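Local coordinates for CurJ (Moorea producens 3L, PDB 5TZ6), which acts as the dehydratase domain of a polyketide synthase module in curacin biosynthesis, probably carrying out vinylogous dehydration, seen here as an inactive mutant with a bound hydroxy-enoic acid, at residues A[145-151]-A[282-288]; A[164-168]-A[183-188]; A[89-94]-A[106-112]; A[10-14]-A[26-30]; A[43-48]-A[301-306]. The protein carries 1 engineered substitution. Residues are numbered along the deposited sequence.

Contact 1: residues A[145-151]-A[282-288]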
# COMPACT_ATOMS: atom_id res chain seq x y z
N GLU A 145 30.67 8.23 11.61
CA GLU A 145 31.62 7.98 12.69
C GLU A 145 32.85 7.26 12.16
O GLU A 145 33.43 6.41 12.83
CB GLU A 145 30.98 7.14 13.80
CG GLU A 145 29.58 7.59 14.21
CD GLU A 145 29.00 6.73 15.30
OE1 GLU A 145 29.39 6.90 16.47
OE2 GLU A 145 28.15 5.86 14.98
N GLN A 146 33.27 7.59 10.94
CA GLN A 146 34.27 6.80 10.24
C GLN A 146 35.70 7.36 10.36
O GLN A 146 35.94 8.52 10.03
CB GLN A 146 33.88 6.68 8.76
CG GLN A 146 32.76 5.68 8.52
CD GLN A 146 31.79 6.11 7.44
OE1 GLN A 146 31.08 7.11 7.59
NE2 GLN A 146 31.74 5.36 6.35
N SER A 147 36.63 6.53 10.84
CA SER A 147 36.32 5.17 11.30
C SER A 147 37.28 4.71 12.43
O SER A 147 36.90 4.84 13.60
CB SER A 147 36.35 4.18 10.12
OG SER A 147 35.83 4.76 8.94
N LEU A 148 38.48 4.18 12.16
CA LEU A 148 39.11 4.05 10.84
C LEU A 148 40.55 3.52 10.89
O LEU A 148 41.47 4.28 10.57
CB LEU A 148 39.12 5.41 10.12
CG LEU A 148 39.48 5.53 8.64
CD1 LEU A 148 39.77 4.18 8.00
CD2 LEU A 148 38.37 6.25 7.89
N ILE A 149 40.79 2.26 11.27
CA ILE A 149 39.79 1.32 11.76
C ILE A 149 40.35 0.60 12.99
O ILE A 149 39.63 0.42 13.97
CB ILE A 149 39.38 0.29 10.69
CG1 ILE A 149 39.26 0.94 9.31
CG2 ILE A 149 38.08 -0.41 11.09
CD1 ILE A 149 40.59 1.10 8.61
N PRO A 150 41.63 0.18 12.95
CA PRO A 150 42.69 0.19 11.94
C PRO A 150 42.96 -1.19 11.31
O PRO A 150 43.12 -2.17 12.05
CB PRO A 150 43.92 0.65 12.73
CG PRO A 150 43.55 0.49 14.21
CD PRO A 150 42.20 -0.17 14.26
N LEU A 151 43.06 -1.26 9.98
CA LEU A 151 43.08 -2.56 9.31
C LEU A 151 44.40 -3.30 9.50
O LEU A 151 44.40 -4.53 9.60
CB LEU A 151 42.78 -2.39 7.82
CG LEU A 151 43.06 -3.58 6.90
CD1 LEU A 151 42.48 -4.88 7.46
CD2 LEU A 151 42.52 -3.31 5.51
N PHE A 282 33.92 -3.13 7.38
CA PHE A 282 34.55 -1.94 6.82
C PHE A 282 35.18 -2.22 5.46
O PHE A 282 35.31 -3.38 5.02
CB PHE A 282 35.58 -1.32 7.78
CG PHE A 282 36.64 -2.26 8.23
CD1 PHE A 282 36.41 -3.12 9.29
CD2 PHE A 282 37.88 -2.28 7.60
CE1 PHE A 282 37.39 -4.00 9.70
CE2 PHE A 282 38.86 -3.15 8.01
CZ PHE A 282 38.62 -4.01 9.07
N ASP A 283 35.55 -1.12 4.81
CA ASP A 283 36.04 -1.01 3.44
C ASP A 283 37.47 -1.52 3.29
O ASP A 283 38.23 -1.64 4.25
CB ASP A 283 36.00 0.45 2.99
CG ASP A 283 35.36 0.62 1.63
OD1 ASP A 283 35.13 -0.41 0.96
OD2 ASP A 283 35.11 1.78 1.24
N GLN A 284 37.84 -1.75 2.02
CA GLN A 284 39.22 -2.06 1.69
C GLN A 284 40.15 -0.93 2.13
O GLN A 284 41.30 -1.18 2.51
CB GLN A 284 39.34 -2.27 0.18
CG GLN A 284 40.59 -3.01 -0.26
CD GLN A 284 40.49 -4.50 0.03
OE1 GLN A 284 41.02 -5.00 1.01
NE2 GLN A 284 39.77 -5.21 -0.84
N HIS A 285 39.67 0.31 2.05
CA HIS A 285 40.38 1.48 2.54
C HIS A 285 40.14 1.77 4.01
O HIS A 285 40.80 2.66 4.56
CB HIS A 285 40.00 2.71 1.70
CG HIS A 285 40.29 2.55 0.25
ND1 HIS A 285 39.51 1.77 -0.58
CD2 HIS A 285 41.29 3.04 -0.52
CE1 HIS A 285 40.01 1.80 -1.80
NE2 HIS A 285 41.09 2.56 -1.80
N GLY A 286 39.21 1.08 4.66
CA GLY A 286 38.95 1.31 6.06
C GLY A 286 37.73 2.15 6.36
O GLY A 286 37.45 2.39 7.54
N GLN A 287 37.02 2.62 5.35
CA GLN A 287 35.75 3.30 5.61
C GLN A 287 34.77 2.32 6.24
O GLN A 287 34.47 1.27 5.67
CB GLN A 287 35.19 3.88 4.32
CG GLN A 287 35.83 5.20 3.91
CD GLN A 287 35.83 5.43 2.41
OE1 GLN A 287 35.95 4.49 1.63
NE2 GLN A 287 35.68 6.69 2.01
N LEU A 288 34.29 2.67 7.42
CA LEU A 288 33.36 1.81 8.14
C LEU A 288 32.04 1.74 7.37
O LEU A 288 31.41 2.77 7.11
CB LEU A 288 33.15 2.36 9.55
CG LEU A 288 32.66 1.44 10.66
CD1 LEU A 288 33.50 0.18 10.75
CD2 LEU A 288 32.70 2.21 11.97

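Contact 2: residues A[164-168]-A[183-188]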
# COMPACT_ATOMS: atom_id res chain seq x y z
N SER A 164 37.83 -21.30 5.80
CA SER A 164 36.43 -20.90 5.91
C SER A 164 35.50 -22.10 5.94
O SER A 164 34.39 -21.99 6.49
CB SER A 164 36.07 -19.98 4.74
OG SER A 164 36.38 -20.61 3.50
N ALA A 165 35.92 -23.24 5.40
CA ALA A 165 35.05 -24.40 5.34
C ALA A 165 34.62 -24.83 6.74
O ALA A 165 33.48 -25.26 6.94
CB ALA A 165 35.75 -25.55 4.62
N GLU A 166 35.51 -24.64 7.72
CA GLU A 166 35.18 -25.00 9.10
C GLU A 166 33.92 -24.28 9.56
O GLU A 166 33.09 -24.86 10.26
CB GLU A 166 36.35 -24.66 10.02
CG GLU A 166 37.52 -25.62 9.92
CD GLU A 166 38.52 -25.42 11.05
OE1 GLU A 166 39.67 -25.02 10.76
OE2 GLU A 166 38.15 -25.66 12.22
N ILE A 167 33.75 -23.02 9.15
CA ILE A 167 32.53 -22.32 9.54
C ILE A 167 31.33 -22.95 8.85
O ILE A 167 30.35 -23.34 9.50
CB ILE A 167 32.65 -20.82 9.22
CG1 ILE A 167 33.65 -20.15 10.16
CG2 ILE A 167 31.28 -20.15 9.29
CD1 ILE A 167 33.79 -18.66 9.92
N TYR A 168 31.42 -23.14 7.53
CA TYR A 168 30.25 -23.64 6.82
C TYR A 168 29.95 -25.06 7.26
O TYR A 168 28.79 -25.41 7.51
CB TYR A 168 30.48 -23.56 5.32
CG TYR A 168 30.75 -22.16 4.82
CD1 TYR A 168 29.94 -21.10 5.19
CD2 TYR A 168 31.84 -21.89 3.99
CE1 TYR A 168 30.18 -19.82 4.74
CE2 TYR A 168 32.10 -20.61 3.54
CZ TYR A 168 31.27 -19.58 3.91
OH TYR A 168 31.52 -18.30 3.46
N ARG A 183 27.60 -17.51 1.18
CA ARG A 183 28.98 -17.83 1.53
C ARG A 183 29.89 -16.70 1.06
O ARG A 183 30.57 -16.79 0.05
CB ARG A 183 29.39 -19.19 0.94
CG ARG A 183 28.61 -20.36 1.54
CD ARG A 183 29.04 -21.71 0.99
NE ARG A 183 28.27 -22.77 1.62
CZ ARG A 183 28.77 -23.95 1.99
NH1 ARG A 183 27.98 -24.85 2.58
NH2 ARG A 183 30.06 -24.21 1.82
N TRP A 184 29.88 -15.60 1.83
CA TRP A 184 30.68 -14.42 1.55
C TRP A 184 32.09 -14.52 2.12
O TRP A 184 33.02 -13.92 1.57
CB TRP A 184 30.02 -13.17 2.14
CG TRP A 184 28.87 -12.59 1.36
CD1 TRP A 184 27.65 -13.17 1.13
CD2 TRP A 184 28.82 -11.31 0.71
NE1 TRP A 184 26.86 -12.34 0.38
CE2 TRP A 184 27.56 -11.19 0.11
CE3 TRP A 184 29.74 -10.26 0.58
CZ2 TRP A 184 27.18 -10.05 -0.61
CZ3 TRP A 184 29.36 -9.13 -0.14
CH2 TRP A 184 28.09 -9.04 -0.72
N ILE A 185 32.27 -15.26 3.21
CA ILE A 185 33.54 -15.29 3.92
C ILE A 185 34.54 -16.13 3.12
O ILE A 185 34.41 -17.35 3.04
CB ILE A 185 33.38 -15.81 5.35
CG1 ILE A 185 32.42 -14.89 6.12
CG2 ILE A 185 34.74 -15.94 6.03
CD1 ILE A 185 32.15 -15.29 7.54
N GLU A 186 35.53 -15.47 2.53
CA GLU A 186 36.58 -16.15 1.80
C GLU A 186 37.78 -16.49 2.66
O GLU A 186 38.43 -17.52 2.42
CB GLU A 186 37.05 -15.31 0.61
CG GLU A 186 36.04 -15.15 -0.50
CD GLU A 186 36.37 -16.02 -1.70
OE1 GLU A 186 37.41 -15.75 -2.35
OE2 GLU A 186 35.61 -16.96 -1.99
N GLN A 187 38.10 -15.67 3.66
CA GLN A 187 39.29 -15.96 4.46
C GLN A 187 39.04 -15.61 5.92
O GLN A 187 38.21 -14.75 6.22
CB GLN A 187 40.51 -15.19 3.94
CG GLN A 187 41.12 -15.80 2.69
CD GLN A 187 42.42 -15.14 2.31
OE1 GLN A 187 43.49 -15.75 2.41
NE2 GLN A 187 42.34 -13.89 1.90
N VAL A 188 39.74 -16.30 6.82
CA VAL A 188 39.50 -16.15 8.25
C VAL A 188 40.81 -16.18 9.01
O VAL A 188 41.63 -17.08 8.82
CB VAL A 188 38.55 -17.24 8.78
CG1 VAL A 188 38.22 -17.00 10.25
CG2 VAL A 188 37.27 -17.27 7.95
O HOH W 1 39.48 -20.19 4.12

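Contact 3: residues A[89-94]-A[106-112]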
# COMPACT_ATOMS: atom_id res chain seq x y z
N VAL A 89 4.46 -18.13 -1.08
CA VAL A 89 4.79 -16.71 -1.01
C VAL A 89 4.10 -16.13 0.22
O VAL A 89 2.88 -16.25 0.37
CB VAL A 89 4.39 -15.95 -2.28
CG1 VAL A 89 2.90 -16.10 -2.55
CG2 VAL A 89 4.77 -14.49 -2.16
N ARG A 90 4.88 -15.50 1.09
CA ARG A 90 4.37 -14.85 2.29
C ARG A 90 4.41 -13.34 2.11
O ARG A 90 5.44 -12.79 1.68
CB ARG A 90 5.19 -15.25 3.52
CG ARG A 90 5.10 -16.71 3.89
CD ARG A 90 3.88 -17.00 4.74
NE ARG A 90 3.92 -16.26 6.00
CZ ARG A 90 3.27 -16.62 7.10
NH1 ARG A 90 2.53 -17.72 7.10
NH2 ARG A 90 3.36 -15.89 8.20
N THR A 91 3.30 -12.66 2.41
CA THR A 91 3.31 -11.21 2.46
C THR A 91 4.00 -10.73 3.73
O THR A 91 3.66 -11.16 4.84
CB THR A 91 1.89 -10.64 2.41
OG1 THR A 91 1.27 -11.02 1.17
CG2 THR A 91 1.92 -9.12 2.49
N VAL A 92 4.97 -9.84 3.57
CA VAL A 92 5.75 -9.29 4.67
C VAL A 92 5.56 -7.78 4.70
O VAL A 92 5.68 -7.11 3.66
CB VAL A 92 7.24 -9.63 4.53
CG1 VAL A 92 8.04 -8.96 5.63
CG2 VAL A 92 7.43 -11.13 4.57
N GLN A 93 5.26 -7.25 5.88
CA GLN A 93 5.06 -5.83 6.07
C GLN A 93 5.99 -5.32 7.16
O GLN A 93 6.25 -6.01 8.15
CB GLN A 93 3.62 -5.50 6.44
CG GLN A 93 2.59 -5.79 5.38
CD GLN A 93 1.19 -5.50 5.86
OE1 GLN A 93 0.93 -5.51 7.07
NE2 GLN A 93 0.29 -5.20 4.94
N VAL A 94 6.53 -4.12 6.93
CA VAL A 94 7.20 -3.33 7.94
C VAL A 94 6.24 -2.25 8.40
O VAL A 94 5.71 -1.48 7.59
CB VAL A 94 8.49 -2.70 7.39
CG1 VAL A 94 9.15 -1.83 8.45
CG2 VAL A 94 9.44 -3.78 6.91
N GLN A 106 7.74 -2.98 13.68
CA GLN A 106 7.45 -4.40 13.68
C GLN A 106 7.50 -4.91 12.25
O GLN A 106 6.82 -4.37 11.37
CB GLN A 106 6.07 -4.69 14.29
CG GLN A 106 5.98 -4.45 15.78
CD GLN A 106 4.60 -4.74 16.33
OE1 GLN A 106 3.65 -4.02 16.05
NE2 GLN A 106 4.49 -5.81 17.12
N VAL A 107 8.30 -5.94 12.01
CA VAL A 107 8.29 -6.69 10.76
C VAL A 107 7.47 -7.96 10.98
O VAL A 107 7.86 -8.82 11.79
CB VAL A 107 9.72 -7.05 10.30
CG1 VAL A 107 9.65 -7.88 9.03
CG2 VAL A 107 10.55 -5.80 10.06
N ILE A 108 6.36 -8.06 10.24
CA ILE A 108 5.38 -9.13 10.37
C ILE A 108 5.15 -9.75 8.99
O ILE A 108 5.56 -9.21 7.97
CB ILE A 108 4.03 -8.64 10.94
CG1 ILE A 108 3.28 -7.80 9.89
CG2 ILE A 108 4.24 -7.82 12.21
CD1 ILE A 108 1.89 -7.41 10.33
N SER A 109 4.48 -10.90 8.98
CA SER A 109 4.09 -11.56 7.74
C SER A 109 2.81 -12.35 7.93
O SER A 109 2.38 -12.63 9.06
CB SER A 109 5.20 -12.48 7.22
OG SER A 109 5.21 -13.67 7.97
N PHE A 110 2.20 -12.73 6.81
CA PHE A 110 0.95 -13.47 6.78
C PHE A 110 0.74 -14.02 5.37
O PHE A 110 1.38 -13.57 4.41
CB PHE A 110 -0.25 -12.60 7.20
CG PHE A 110 -0.37 -11.30 6.43
CD1 PHE A 110 0.22 -10.14 6.91
CD2 PHE A 110 -1.09 -11.24 5.25
CE1 PHE A 110 0.10 -8.94 6.21
CE2 PHE A 110 -1.21 -10.05 4.54
CZ PHE A 110 -0.61 -8.90 5.03
N ASP A 111 -0.15 -15.00 5.26
CA ASP A 111 -0.42 -15.67 3.99
C ASP A 111 -1.54 -14.92 3.29
O ASP A 111 -2.68 -14.88 3.79
CB ASP A 111 -0.79 -17.13 4.23
CG ASP A 111 -0.59 -17.99 2.99
OD1 ASP A 111 -0.81 -17.50 1.87
OD2 ASP A 111 -0.21 -19.17 3.15
N ASP A 112 -1.23 -14.31 2.14
CA ASP A 112 -2.20 -13.45 1.47
C ASP A 112 -3.32 -14.27 0.84
O ASP A 112 -4.49 -13.86 0.87
CB ASP A 112 -1.50 -12.58 0.43
CG ASP A 112 -2.12 -11.19 0.33
OD1 ASP A 112 -3.33 -11.06 0.58
OD2 ASP A 112 -1.38 -10.23 0.01

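Contact 4: residues A[10-14]-A[26-30]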
# COMPACT_ATOMS: atom_id res chain seq x y z
N PRO A 10 14.48 -3.57 -4.22
CA PRO A 10 14.38 -5.01 -4.54
C PRO A 10 13.72 -5.82 -3.42
O PRO A 10 13.19 -6.90 -3.67
CB PRO A 10 15.84 -5.44 -4.76
CG PRO A 10 16.69 -4.25 -4.36
CD PRO A 10 15.82 -3.04 -4.50
N LEU A 11 13.72 -5.28 -2.20
CA LEU A 11 13.12 -5.94 -1.05
C LEU A 11 11.75 -5.39 -0.68
O LEU A 11 11.12 -5.92 0.23
CB LEU A 11 14.05 -5.81 0.16
CG LEU A 11 15.37 -6.57 0.10
CD1 LEU A 11 16.19 -6.27 1.35
CD2 LEU A 11 15.13 -8.06 -0.05
N ILE A 12 11.27 -4.36 -1.37
CA ILE A 12 10.06 -3.65 -0.95
C ILE A 12 9.22 -3.37 -2.19
O ILE A 12 9.66 -2.63 -3.08
CB ILE A 12 10.37 -2.35 -0.20
CG1 ILE A 12 11.00 -2.66 1.15
CG2 ILE A 12 9.11 -1.51 -0.04
CD1 ILE A 12 11.46 -1.44 1.90
N ASN A 13 8.02 -3.95 -2.25
CA ASN A 13 7.18 -3.74 -3.43
C ASN A 13 6.45 -2.41 -3.37
O ASN A 13 6.49 -1.63 -4.33
CB ASN A 13 6.20 -4.90 -3.58
CG ASN A 13 6.89 -6.19 -4.00
OD1 ASN A 13 7.52 -6.88 -3.19
ND2 ASN A 13 6.79 -6.53 -5.29
N GLN A 14 5.79 -2.10 -2.25
CA GLN A 14 5.08 -0.83 -2.19
C GLN A 14 5.18 -0.24 -0.80
O GLN A 14 5.42 -0.94 0.18
CB GLN A 14 3.60 -0.95 -2.59
CG GLN A 14 2.70 -1.57 -1.55
CD GLN A 14 1.24 -1.56 -1.97
OE1 GLN A 14 0.38 -1.04 -1.25
NE2 GLN A 14 0.95 -2.11 -3.15
N PHE A 26 5.34 -0.65 4.82
CA PHE A 26 6.02 -1.16 3.64
C PHE A 26 5.62 -2.61 3.42
O PHE A 26 5.49 -3.39 4.37
CB PHE A 26 7.54 -1.02 3.77
CG PHE A 26 8.00 0.40 3.87
CD1 PHE A 26 8.07 1.05 5.10
CD2 PHE A 26 8.33 1.11 2.73
CE1 PHE A 26 8.49 2.37 5.18
CE2 PHE A 26 8.75 2.44 2.81
CZ PHE A 26 8.83 3.07 4.04
N GLU A 27 5.38 -2.97 2.16
CA GLU A 27 4.83 -4.27 1.80
C GLU A 27 5.70 -4.92 0.73
O GLU A 27 6.13 -4.26 -0.23
CB GLU A 27 3.39 -4.15 1.29
CG GLU A 27 2.72 -5.50 1.06
CD GLU A 27 1.24 -5.37 0.74
OE1 GLU A 27 0.43 -5.30 1.70
OE2 GLU A 27 0.89 -5.35 -0.45
N SER A 28 5.93 -6.22 0.91
CA SER A 28 6.90 -6.98 0.15
C SER A 28 6.39 -8.41 0.06
O SER A 28 5.71 -8.89 0.97
CB SER A 28 8.28 -6.94 0.80
OG SER A 28 9.28 -7.33 -0.11
N TYR A 29 6.70 -9.09 -1.05
CA TYR A 29 6.19 -10.44 -1.31
C TYR A 29 7.37 -11.40 -1.32
O TYR A 29 8.12 -11.47 -2.30
CB TYR A 29 5.40 -10.47 -2.61
CG TYR A 29 4.26 -9.48 -2.62
CD1 TYR A 29 3.19 -9.62 -1.75
CD2 TYR A 29 4.27 -8.40 -3.49
CE1 TYR A 29 2.15 -8.70 -1.75
CE2 TYR A 29 3.23 -7.49 -3.50
CZ TYR A 29 2.18 -7.64 -2.63
OH TYR A 29 1.15 -6.72 -2.64
N PHE A 30 7.52 -12.17 -0.24
CA PHE A 30 8.69 -13.01 -0.04
C PHE A 30 8.45 -14.40 -0.62
O PHE A 30 7.49 -15.09 -0.24
CB PHE A 30 9.03 -13.10 1.45
CG PHE A 30 9.96 -12.02 1.92
CD1 PHE A 30 9.68 -10.69 1.67
CD2 PHE A 30 11.11 -12.33 2.62
CE1 PHE A 30 10.54 -9.69 2.10
CE2 PHE A 30 11.96 -11.34 3.06
CZ PHE A 30 11.68 -10.02 2.80

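Contact 5: residues A[43-48]-A[301-306]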
# COMPACT_ATOMS: atom_id res chain seq x y z
N VAL A 43 17.13 -24.59 6.36
CA VAL A 43 17.20 -25.09 7.73
C VAL A 43 16.29 -26.30 7.84
O VAL A 43 15.07 -26.18 7.62
CB VAL A 43 16.81 -24.01 8.75
CG1 VAL A 43 17.01 -24.53 10.17
CG2 VAL A 43 17.64 -22.75 8.53
N TYR A 44 16.86 -27.45 8.19
CA TYR A 44 16.10 -28.69 8.27
C TYR A 44 15.20 -28.86 7.05
O TYR A 44 14.04 -29.27 7.18
CB TYR A 44 15.28 -28.77 9.56
CG TYR A 44 16.08 -29.23 10.77
CD1 TYR A 44 16.76 -28.33 11.57
CD2 TYR A 44 16.15 -30.59 11.10
CE1 TYR A 44 17.50 -28.77 12.66
CE2 TYR A 44 16.88 -31.03 12.19
CZ TYR A 44 17.55 -30.11 12.97
OH TYR A 44 18.28 -30.54 14.05
N GLU A 45 15.73 -28.55 5.87
CA GLU A 45 15.09 -28.72 4.56
C GLU A 45 14.02 -27.67 4.26
O GLU A 45 13.28 -27.83 3.28
CB GLU A 45 14.50 -30.12 4.39
CG GLU A 45 15.53 -31.23 4.55
CD GLU A 45 14.96 -32.60 4.23
OE1 GLU A 45 15.71 -33.46 3.70
OE2 GLU A 45 13.76 -32.83 4.49
N GLN A 46 13.93 -26.60 5.03
CA GLN A 46 12.94 -25.56 4.81
C GLN A 46 13.62 -24.27 4.41
O GLN A 46 14.71 -23.95 4.90
CB GLN A 46 12.09 -25.31 6.06
CG GLN A 46 11.37 -26.53 6.62
CD GLN A 46 10.54 -26.17 7.84
OE1 GLN A 46 10.74 -26.71 8.93
NE2 GLN A 46 9.60 -25.25 7.67
N VAL A 47 12.97 -23.52 3.52
CA VAL A 47 13.45 -22.18 3.21
C VAL A 47 13.12 -21.28 4.39
O VAL A 47 11.95 -21.15 4.78
CB VAL A 47 12.80 -21.65 1.93
CG1 VAL A 47 13.16 -20.19 1.73
CG2 VAL A 47 13.25 -22.48 0.74
N VAL A 48 14.14 -20.65 4.96
CA VAL A 48 13.99 -19.80 6.13
C VAL A 48 14.63 -18.46 5.85
O VAL A 48 15.71 -18.39 5.25
CB VAL A 48 14.61 -20.45 7.39
CG1 VAL A 48 14.69 -19.43 8.52
CG2 VAL A 48 13.80 -21.66 7.82
N ASN A 301 18.48 -25.25 19.04
CA ASN A 301 18.31 -26.21 17.96
C ASN A 301 17.48 -25.56 16.88
O ASN A 301 16.31 -25.23 17.12
CB ASN A 301 17.63 -27.46 18.47
CG ASN A 301 17.55 -28.56 17.43
OD1 ASN A 301 17.35 -28.29 16.24
ND2 ASN A 301 17.71 -29.81 17.87
N PRO A 302 18.02 -25.33 15.68
CA PRO A 302 17.24 -24.61 14.66
C PRO A 302 15.91 -25.26 14.35
O PRO A 302 14.96 -24.56 13.95
CB PRO A 302 18.17 -24.62 13.44
CG PRO A 302 19.55 -24.74 14.03
CD PRO A 302 19.37 -25.66 15.21
N LYS A 303 15.79 -26.57 14.59
CA LYS A 303 14.50 -27.23 14.42
C LYS A 303 13.43 -26.55 15.26
O LYS A 303 12.31 -26.32 14.79
CB LYS A 303 14.59 -28.70 14.80
CG LYS A 303 13.26 -29.42 14.61
CD LYS A 303 13.16 -30.74 15.37
CE LYS A 303 14.16 -31.77 14.90
NZ LYS A 303 13.95 -33.07 15.61
N ILE A 304 13.76 -26.22 16.52
CA ILE A 304 12.74 -25.69 17.41
C ILE A 304 12.40 -24.25 17.04
O ILE A 304 11.25 -23.82 17.21
CB ILE A 304 13.19 -25.80 18.88
CG1 ILE A 304 13.89 -27.14 19.13
CG2 ILE A 304 11.99 -25.66 19.82
CD1 ILE A 304 13.00 -28.35 18.93
N LEU A 305 13.37 -23.50 16.51
CA LEU A 305 13.05 -22.18 15.99
C LEU A 305 12.08 -22.27 14.83
O LEU A 305 11.23 -21.39 14.66
CB LEU A 305 14.32 -21.44 15.57
CG LEU A 305 14.99 -20.58 16.65
CD1 LEU A 305 15.21 -21.37 17.94
CD2 LEU A 305 16.30 -19.99 16.13
N LEU A 306 12.19 -23.32 14.01
CA LEU A 306 11.38 -23.36 12.80
C LEU A 306 9.92 -23.72 13.05
O LEU A 306 9.15 -23.78 12.08
CB LEU A 306 11.98 -24.34 11.79
CG LEU A 306 13.39 -23.93 11.38
CD1 LEU A 306 13.82 -24.70 10.14
CD2 LEU A 306 13.44 -22.42 11.15

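Contact 1: residues A[145-151]-A[282-288]
A linker that lacks regular structure can still be anchored by lying against a tight turn, and 145-151 docked on 282-288 illustrates the point. A single clear hydrogen bond joins them: Leu288 N donates to Ser147 OG at 3.0 Å, tying the linker to the backbone just where the strand after the turn begins. Ser147 is poorly ordered, and the model has cis peptide bonds before Ser147, Leu148, Ile149 and Pro150, so fine detail on the linker side deserves caution. The aromatic contribution comes from Phe282, whose ring face is covered by Ile149 CG2, 3.7 Å from the ring centroid in a CH-pi contact. Apolar packing continues with Leu151 CB, 4.0 Å from Phe282 CE2. Shape matters most at Gly286. Its positive phi would jam a CB against the preceding carbonyl, and that CB would also collide with Leu148 CD1 and Ile149 CD1, so both side chains press onto bare backbone. The turn is held by its own bond from Asp283 N to Gln287 O, 2.8 Å. Within the double-hotdog fold, 145-151 runs from strand 132-141 of the first repeat to helix 151-157 of the second, while the turn links strands 274-282 and 288-300; Leu151 and Phe282 reach Trp260 and Tyr262 on strand 258-267, and Leu288 meets Tyr251.

Contact 2: residues A[164-168]-A[183-188]
In the second hotdog repeat, helix 164-173 packs on strand 185-190 chiefly through one large residue, Tyr168. Its side chain reaches across to the start of the strand, and its OH donates a 3.1 Å hydrogen bond to Ile185 O, so the helix is fastened to the strand's backbone. Arg183 covers one face of the Tyr168 ring: its CG sits 3.7 Å from the ring centroid in a CH-pi contact, and its guanidinium lies flat but off-centre, with CZ 4.5 Å from the centroid, a cation-pi stack. The guanidinium's NE is meanwhile held by Leu178 O. Ile185, the third major contributor, turns its side chain toward the helix, where Ile167 CD1 comes 4.4 Å from Ile185 CD1 and 4.2 Å from Val188 CG2. The strand carries a classic beta bulge here, Glu186 and Gln187 both facing Gln198. Beside the bulge a water accepts from Ser164 N at 2.6 Å and donates weakly to Glu186 O at 3.3 Å.

Contact 3: residues A[89-94]-A[106-112]
Phe110 folds its ring against Thr91, whose CB lies over the ring face 4.1 Å from the centroid, a CH-pi contact across neighbouring strands. The two residues form an antiparallel hydrogen-bonded pair, with Thr91 N to Phe110 O and Phe110 N to Thr91 O both 2.9 Å; Gln93 and Ile108 repeat the pattern two residues on, again with both bonds at 2.9 Å. Val92-Ser109 falls between them and Val94-Val107 just beyond, both non-hydrogen-bonded pairs, and their three valines pack on helix 51-65. There Val92 CG1 meets Val107 CG1 at 3.9 Å. Polar side chains brace the open end: Arg90 NH2 donates to Ser109 OG at 2.9 Å, an oxygen that also bonds His134, and Thr91 OG1 donates to Asp112 OD2 at 3.0 Å. The face bearing Gln93, Ile108 and Phe110 meets the second subunit, where Gln93 bonds Ser18 and Gln17 of that chain. This is a beta hairpin of the first hotdog repeat, its sheet contributing to the dimer interface.

Contact 4: residues A[10-14]-A[26-30]
The first link comes at Leu11, whose carbonyl O accepts from Ser28 OG at a very short 2.3 Å. Its side chain meanwhile packs on Ser56 of helix 51-65. Ile12 follows, with CG2 3.9 Å from Phe26 CD2 at the edge of that ring, and its side chain too settles on the helix, against Leu57 and Ala60. At Asn13 the chain swells into a classic beta bulge: Asn13 and Gln14 both face Glu27, and Asn13 N and Gln14 N both donate to Glu27 O, at 2.8 and 3.0 Å. Such a bulge places two residues opposite one, here where 14-16, the outermost strand within this chain, joins the sheet of the first hotdog repeat. The Asn13 side chain gains a partner of its own, because Asn13 OD1 accepts from Tyr29 N at 3.2 Å. Gln14 then enters regular antiparallel pairing, its O receiving Glu27 N at 2.8 Å, and its side chain packs beside Glu27 against Phe16 of the second subunit.

Contact 5: residues A[43-48]-A[301-306]
Docking of a short helix can be read as bumps set into hollows. In this case the hollow belongs to the type I' turn Val43-Gln46 and the strand beyond it, and the main bump is Leu306. With more than 100 Å² of its surface buried here, it fits among Val43, Gln46 and Val48: Leu306 CD2 lies 3.4 Å from Val48 CG2, while Leu306 CD1 comes 3.9 Å from Gln46 OE1 and 4.4 Å from Tyr44 CB. A second, shallower bump is the ring of Pro302, whose CB rests 3.5 Å from Val43 CG1. The turn answers with a projection of its own. Tyr44 lays its ring along the helix start so that Lys303 CB sits over the face, 3.8 Å from the centroid, in a CH-pi contact. That helix start is shaped by Asn301, the N-cap, whose OD1 accepts from Lys303 N at 2.8 Å. The bound hydroxy-enoic acid touches Pro302 and Leu305, so this short helix also borders its pocket. Helix 302-305 follows directly from strand 288-300, and the turn connects strands 41-43 and 46-49, the inner pair of a small sheet flanked by strands 82-84 and 176-178.

In the fold
From the N terminus, contact 4 closes first, a short loop that joins strand 14-16 to strand 24-30 in the first repeat's sheet. Contact 5 opens next at 43-48 and stays open until 301-306, bringing the end of the second hotdog repeat back to the first. Within that span, contact 3 closes the hairpin beside contact 4; the two touch through Val92 N to Ser28 O and both meet the second subunit. Contact 1 then opens in the linker between repeats and closes on the 282-288 turn, enclosing contact 2, which seats a helix on the second repeat's strands. None of the loops cross. Contacts 1 and 5 lie on opposite sides of the chain's centre, about 35 Å apart between centres.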